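Local coordinates for peptidase C51 domain-containing protein (PDB 3L9A) that is of unknown function but forms the C-terminal domain of a phage-associated CHAP-family protein, a family membership consistent with a role in cell-wall peptidoglycan cleavage, at residues A[10-15]-A[51-56]; A[29-34]-A[59-64]. All coordinates share one frame; numbering follows the deposited sequence. Where two conformers were deposited one is given.

How the contacts relate
Both contacts lie on one face of the mixed beta sheet, their centres about 7 Å apart, and they touch directly. Along the chain their segments alternate: 10-15, 29-34, 51-56, 59-64. Contact 1 joins strand 11-15 to helix 46-55, while contact 2 joins strand 31-35 to the region of strand 61-66, the two neighbours of strand 11-15 in the sheet. Backbone pairs such as Phe11 O with Val34 N, 2.8 Å, tie the contacts together, and the stacked rings of Phe12 and Tyr61 connect their side chains. Phe12 packs on Ile52, and Ile52 on His33 and Ile59, so helix 46-55 and this sheet face share one largely apolar layer, while helix 68-78 covers the other.

Contact 1 (A[10-15]-A[51-56]); sequences DFFVIT and FIKQVN
Apolar packing centres on the Phe12 ring, which reaches from strand 11-15 toward the last turn of helix 46-55. The CZ corner of the ring meets the CG2 branch of Ile52, a side chain coming from the opposite direction: Phe12 CZ lies 3.7 Å from Ile52 CG2. The other Ile52 branch also closes on the ring, with Ile52 CD1 4.0 Å from Phe12 CE1, so the ring rests against both arms of the isoleucine, CG2 approaching it obliquely. Lys53 adds aliphatic contact at the ring edge, near its plane, where Lys53 CG is 4.1 Å from Phe12 CE2 and the two side chains cross at about a right angle. The lysine chain then bends at chi3 (-69°), and its NZ bonds to the hydroxyl of Tyr61, whose ring stacks on Phe12.

Polar contact between Asp10 and Asn56 is carried by two waters. One bridges the carboxylate, 2.7 Å from Asp10 OD2; the other donates to the Asp10 main chain, 2.8 Å from Asp10 O. Each accepts a hydrogen bond from Asn56 ND2, so both N-H groups of the amide are used. Asn56 holds CG anti to its backbone N (chi1 -174°), and chi2 of 0° swings ND2 away from its own CA toward the waters. The backbone N of Asn56 still bonds to Ile52 O, 2.7 Å away, tying it to the last turn although Asn56 is the first residue to leave helical angles. Asp10 OD1 pairs with Ser35 OG, while OD2 also accepts from Met8 N of the second subunit.

The chemistry thus divides into an apolar part around Phe12, edged by the lysine chain, and a hydrated part where two waters link the buried Asp10 to the Asn56 amide, the carboxylate being held besides by Ser35 and the second subunit.

Contact 2 (A[29-34]-A[59-64]); sequences GAVLHV and IEYVEK
Val31, the first residue of strand 31-35 to meet 59-64, touches Tyr61 across the intervening strand: Val31 CG1 lies 4.2 Å from Tyr61 CE1. The approach to the aromatic ring is oblique, and the separation of 9.0 Å between Val31 CA and Tyr61 CA confirms that the main chains are not adjacent. With chi1 at 176°, Val31 places CG1 anti to its backbone N and on the side of the tyrosine. A bound sodium ion and a glycerol, probably from the crystallisation liquor, lie close to Val31, about 4 Å from its side chain. The far end of Tyr61 is held by Glu49 of helix 46-55, whose OE2 is hydrogen-bonded to the tyrosine hydroxyl.

Next along the strand, Leu32 turns to the other face of the sheet, where it packs on Leu71 of helix 68-78. His33 returns to the first face. Although its CB does not point at 59-64, the imidazole reaches back to the end of Ile59, with His33 CD2 3.8 Å from Ile59 CD1. His33 NE2 is nearly as near, 4.0 Å from Ile59 CD1, so one methyl spans the CD2-NE2 bond from an oblique direction. Ile59 is extended through both torsions (chi1 -167°, chi2 170°), which carries CD1 to the histidine. Ile52 of helix 46-55 packs on both residues. Val34 again faces helix 68-78, through Ile74.

Side chains alternating between faces are normal for a beta strand; here 31-35 lies antiparallel and 61-66 parallel to the 11-15 strand between them, in a mixed sheet with helix 46-55 on one face and 68-78 on the other.

Contact 1 (A[10-15]-A[51-56])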
loop_
_atom_site.group_PDB
_atom_site.type_symbol
_atom_site.label_atom_id
_atom_site.label_comp_id
_atom_site.label_asym_id
_atom_site.label_seq_id
_atom_site.Cartn_x
_atom_site.Cartn_y
_atom_site.Cartn_z
ATOM N N ASP A 10 -0.270 4.493 6.981
ATOM C CA ASP A 10 -0.522 5.883 7.324
ATOM C C ASP A 10 -0.163 6.125 8.798
ATOM O O ASP A 10 -0.200 5.202 9.615
ATOM C CB ASP A 10 -1.998 6.210 7.110
ATOM C CG ASP A 10 -2.452 6.063 5.666
ATOM O OD1 ASP A 10 -1.611 6.073 4.735
ATOM O OD2 ASP A 10 -3.683 5.959 5.469
ATOM N N PHE A 11 0.168 7.364 9.138
ATOM C CA PHE A 11 0.466 7.715 10.526
ATOM C C PHE A 11 0.143 9.174 10.771
ATOM O O PHE A 11 0.006 9.955 9.824
ATOM C CB PHE A 11 1.922 7.394 10.906
ATOM C CG PHE A 11 2.975 8.083 10.053
ATOM C CD1 PHE A 11 3.504 9.312 10.427
ATOM C CD2 PHE A 11 3.484 7.468 8.917
ATOM C CE1 PHE A 11 4.516 9.921 9.678
ATOM C CE2 PHE A 11 4.486 8.086 8.149
ATOM C CZ PHE A 11 5.002 9.304 8.543
ATOM N N PHE A 12 0.020 9.539 12.045
ATOM C CA PHE A 12 -0.143 10.937 12.425
ATOM C C PHE A 12 1.153 11.509 12.991
ATOM O O PHE A 12 1.922 10.805 13.666
ATOM C CB PHE A 12 -1.165 11.076 13.557
ATOM C CG PHE A 12 -2.611 10.893 13.164
ATOM C CD1 PHE A 12 -3.206 11.670 12.168
ATOM C CD2 PHE A 12 -3.405 10.000 13.875
ATOM C CE1 PHE A 12 -4.570 11.523 11.872
ATOM C CE2 PHE A 12 -4.759 9.855 13.585
ATOM C CZ PHE A 12 -5.339 10.616 12.588
ATOM N N VAL A 13 1.355 12.802 12.757
ATOM C CA VAL A 13 2.302 13.593 13.539
ATOM C C VAL A 13 1.563 14.832 14.035
ATOM O O VAL A 13 0.499 15.176 13.513
ATOM C CB VAL A 13 3.588 13.994 12.748
ATOM C CG1 VAL A 13 4.342 12.759 12.273
ATOM C CG2 VAL A 13 3.275 14.913 11.589
ATOM N N ILE A 14 2.133 15.492 15.041
ATOM C CA ILE A 14 1.561 16.723 15.590
ATOM C C ILE A 14 2.661 17.767 15.591
ATOM O O ILE A 14 3.753 17.507 16.084
ATOM C CB ILE A 14 1.000 16.534 17.019
ATOM C CG1 ILE A 14 0.072 15.320 17.087
ATOM C CG2 ILE A 14 0.276 17.800 17.471
ATOM C CD1 ILE A 14 -0.583 15.109 18.438
ATOM N N THR A 15 2.392 18.945 15.035
ATOM C CA THR A 15 3.447 19.967 14.956
ATOM C C THR A 15 3.828 20.486 16.337
ATOM O O THR A 15 2.963 20.684 17.205
ATOM C CB THR A 15 3.044 21.136 14.068
ATOM O OG1 THR A 15 1.918 21.785 14.660
ATOM C CG2 THR A 15 2.719 20.661 12.646
ATOM N N PHE A 51 -12.580 10.469 12.516
ATOM C CA PHE A 51 -13.009 9.583 11.443
ATOM C C PHE A 51 -11.908 8.590 11.075
ATOM O O PHE A 51 -12.156 7.388 10.961
ATOM C CB PHE A 51 -13.402 10.413 10.221
ATOM C CG PHE A 51 -13.824 9.584 9.046
ATOM C CD1 PHE A 51 -15.162 9.282 8.844
ATOM C CD2 PHE A 51 -12.882 9.074 8.153
ATOM C CE1 PHE A 51 -15.555 8.503 7.755
ATOM C CE2 PHE A 51 -13.274 8.284 7.073
ATOM C CZ PHE A 51 -14.612 8.005 6.880
ATOM N N ILE A 52 -10.690 9.097 10.899
ATOM C CA ILE A 52 -9.559 8.255 10.547
ATOM C C ILE A 52 -9.403 7.137 11.573
ATOM O O ILE A 52 -9.153 5.996 11.196
ATOM C CB ILE A 52 -8.279 9.091 10.414
ATOM C CG1 ILE A 52 -8.355 9.951 9.149
ATOM C CG2 ILE A 52 -7.034 8.195 10.378
ATOM C CD1 ILE A 52 -7.452 11.176 9.184
ATOM N N LYS A 53 -9.585 7.457 12.856
ATOM C CA LYS A 53 -9.427 6.447 13.895
ATOM C C LYS A 53 -10.570 5.435 13.928
ATOM O O LYS A 53 -10.413 4.368 14.510
ATOM C CB LYS A 53 -9.174 7.102 15.249
ATOM C CG LYS A 53 -7.807 7.775 15.271
ATOM C CD LYS A 53 -7.394 8.301 16.629
ATOM C CE LYS A 53 -8.220 9.477 17.083
ATOM N NZ LYS A 53 -7.611 10.022 18.344
ATOM N N GLN A 54 -11.711 5.747 13.310
ATOM C CA GLN A 54 -12.748 4.728 13.114
ATOM C C GLN A 54 -12.368 3.733 12.016
ATOM O O GLN A 54 -12.533 2.518 12.176
ATOM C CB GLN A 54 -14.093 5.361 12.761
ATOM C CG GLN A 54 -15.238 4.341 12.733
ATOM C CD GLN A 54 -16.578 4.974 12.451
ATOM O OE1 GLN A 54 -16.825 6.116 12.824
ATOM N NE2 GLN A 54 -17.462 4.225 11.810
ATOM N N VAL A 55 -11.878 4.242 10.890
ATOM C CA VAL A 55 -11.615 3.354 9.767
ATOM C C VAL A 55 -10.232 2.705 9.855
ATOM O O VAL A 55 -10.027 1.647 9.258
ATOM C CB VAL A 55 -11.907 4.023 8.394
ATOM C CG1 VAL A 55 -13.325 4.595 8.357
ATOM C CG2 VAL A 55 -10.904 5.102 8.093
ATOM N N ASN A 56 -9.320 3.316 10.620
ATOM C CA ASN A 56 -7.954 2.843 10.760
ATOM C C ASN A 56 -7.594 2.882 12.233
ATOM O O ASN A 56 -6.805 3.718 12.687
ATOM C CB ASN A 56 -7.045 3.788 9.970
ATOM C CG ASN A 56 -5.600 3.324 9.912
ATOM O OD1 ASN A 56 -5.225 2.283 10.466
ATOM N ND2 ASN A 56 -4.774 4.099 9.231
HETATM O O HOH W 1 -5.402 6.363 7.527
HETATM O O HOH W 2 -2.078 3.180 9.467
#

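Contact 2 (A[29-34]-A[59-64])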
loop_
_atom_site.group_PDB
_atom_site.type_symbol
_atom_site.label_atom_id
_atom_site.label_comp_id
_atom_site.label_asym_id
_atom_site.label_seq_id
_atom_site.Cartn_x
_atom_site.Cartn_y
_atom_site.Cartn_z
ATOM N N GLY A 29 0.421 22.389 17.258
ATOM C CA GLY A 29 -0.539 21.355 17.624
ATOM C C GLY A 29 -1.397 20.866 16.471
ATOM O O GLY A 29 -2.379 20.161 16.691
ATOM N N ALA A 30 -1.044 21.243 15.244
ATOM C CA ALA A 30 -1.751 20.752 14.069
ATOM C C ALA A 30 -1.499 19.251 13.932
ATOM O O ALA A 30 -0.350 18.799 13.940
ATOM C CB ALA A 30 -1.270 21.470 12.829
ATOM N N VAL A 31 -2.571 18.477 13.817
ATOM C CA VAL A 31 -2.468 17.044 13.563
ATOM C C VAL A 31 -2.417 16.836 12.056
ATOM O O VAL A 31 -3.335 17.238 11.329
ATOM C CB VAL A 31 -3.639 16.265 14.204
ATOM C CG1 VAL A 31 -3.571 14.789 13.843
ATOM C CG2 VAL A 31 -3.627 16.475 15.727
ATOM N N LEU A 32 -1.318 16.233 11.605
ATOM C CA LEU A 32 -1.121 15.959 10.192
ATOM C C LEU A 32 -1.273 14.470 9.933
ATOM O O LEU A 32 -0.619 13.642 10.586
ATOM C CB LEU A 32 0.266 16.423 9.742
ATOM C CG LEU A 32 0.692 17.825 10.169
ATOM C CD1 LEU A 32 2.018 18.189 9.521
ATOM C CD2 LEU A 32 -0.379 18.869 9.839
ATOM N N HIS A 33 -2.177 14.134 9.019
ATOM C CA HIS A 33 -2.332 12.766 8.553
ATOM C C HIS A 33 -1.341 12.546 7.424
ATOM O O HIS A 33 -1.369 13.268 6.423
ATOM C CB HIS A 33 -3.746 12.527 8.036
ATOM C CG HIS A 33 -3.985 11.116 7.603
ATOM N ND1 HIS A 33 -3.977 10.727 6.280
ATOM C CD2 HIS A 33 -4.198 9.988 8.327
ATOM C CE1 HIS A 33 -4.207 9.423 6.210
ATOM N NE2 HIS A 33 -4.358 8.953 7.437
ATOM N N VAL A 34 -0.465 11.555 7.591
ATOM C CA VAL A 34 0.584 11.292 6.615
ATOM C C VAL A 34 0.322 9.952 5.949
ATOM O O VAL A 34 0.226 8.925 6.624
ATOM C CB VAL A 34 1.994 11.277 7.265
ATOM C CG1 VAL A 34 3.081 11.136 6.204
ATOM C CG2 VAL A 34 2.232 12.540 8.108
ATOM N N ILE A 59 -3.926 3.262 13.768
ATOM C CA ILE A 59 -3.021 4.338 13.363
ATOM C C ILE A 59 -2.287 4.891 14.589
ATOM O O ILE A 59 -2.866 5.021 15.675
ATOM C CB ILE A 59 -3.773 5.444 12.584
ATOM C CG1 ILE A 59 -2.757 6.374 11.905
ATOM C CG2 ILE A 59 -4.776 6.203 13.477
ATOM C CD1 ILE A 59 -3.368 7.362 10.920
ATOM N N GLU A 60 -1.008 5.203 14.404
ATOM C CA GLU A 60 -0.165 5.703 15.490
ATOM C C GLU A 60 0.163 7.185 15.353
ATOM O O GLU A 60 0.328 7.688 14.242
ATOM C CB GLU A 60 1.148 4.922 15.516
ATOM C CG GLU A 60 1.011 3.461 15.902
ATOM C CD GLU A 60 2.362 2.804 16.054
ATOM O OE1 GLU A 60 2.976 2.459 15.020
ATOM O OE2 GLU A 60 2.813 2.657 17.205
ATOM N N TYR A 61 0.275 7.867 16.494
ATOM C CA TYR A 61 0.851 9.207 16.554
ATOM C C TYR A 61 2.337 9.018 16.800
ATOM O O TYR A 61 2.778 8.862 17.943
ATOM C CB TYR A 61 0.230 10.023 17.688
ATOM C CG TYR A 61 -1.237 10.333 17.501
ATOM C CD1 TYR A 61 -1.654 11.581 17.038
ATOM C CD2 TYR A 61 -2.214 9.381 17.803
ATOM C CE1 TYR A 61 -3.007 11.872 16.875
ATOM C CE2 TYR A 61 -3.567 9.659 17.635
ATOM C CZ TYR A 61 -3.952 10.900 17.179
ATOM O OH TYR A 61 -5.297 11.142 17.034
ATOM N N VAL A 62 3.116 9.009 15.728
ATOM C CA VAL A 62 4.507 8.564 15.861
ATOM C C VAL A 62 5.423 9.670 16.375
ATOM O O VAL A 62 6.530 9.386 16.830
ATOM C CB VAL A 62 5.063 7.999 14.542
ATOM C CG1 VAL A 62 4.272 6.772 14.110
ATOM C CG2 VAL A 62 5.063 9.053 13.451
ATOM N N GLU A 63 4.977 10.925 16.263
ATOM C CA GLU A 63 5.737 12.056 16.760
ATOM C C GLU A 63 4.749 13.151 17.117
ATOM O O GLU A 63 4.079 13.694 16.237
ATOM C CB GLU A 63 6.738 12.557 15.708
ATOM C CG GLU A 63 7.542 13.779 16.124
ATOM C CD GLU A 63 8.262 13.573 17.435
ATOM O OE1 GLU A 63 7.812 14.130 18.457
ATOM O OE2 GLU A 63 9.277 12.840 17.445
ATOM N N LYS A 64 4.694 13.503 18.399
ATOM C CA LYS A 64 3.789 14.557 18.851
ATOM C C LYS A 64 4.483 15.913 19.036
ATOM O O LYS A 64 3.850 16.882 19.466
ATOM C CB LYS A 64 3.011 14.117 20.104
ATOM C CG LYS A 64 2.108 12.897 19.849
ATOM C CD LYS A 64 1.142 12.607 20.999
ATOM C CE LYS A 64 1.820 11.900 22.158
ATOM N NZ LYS A 64 0.813 11.542 23.203
#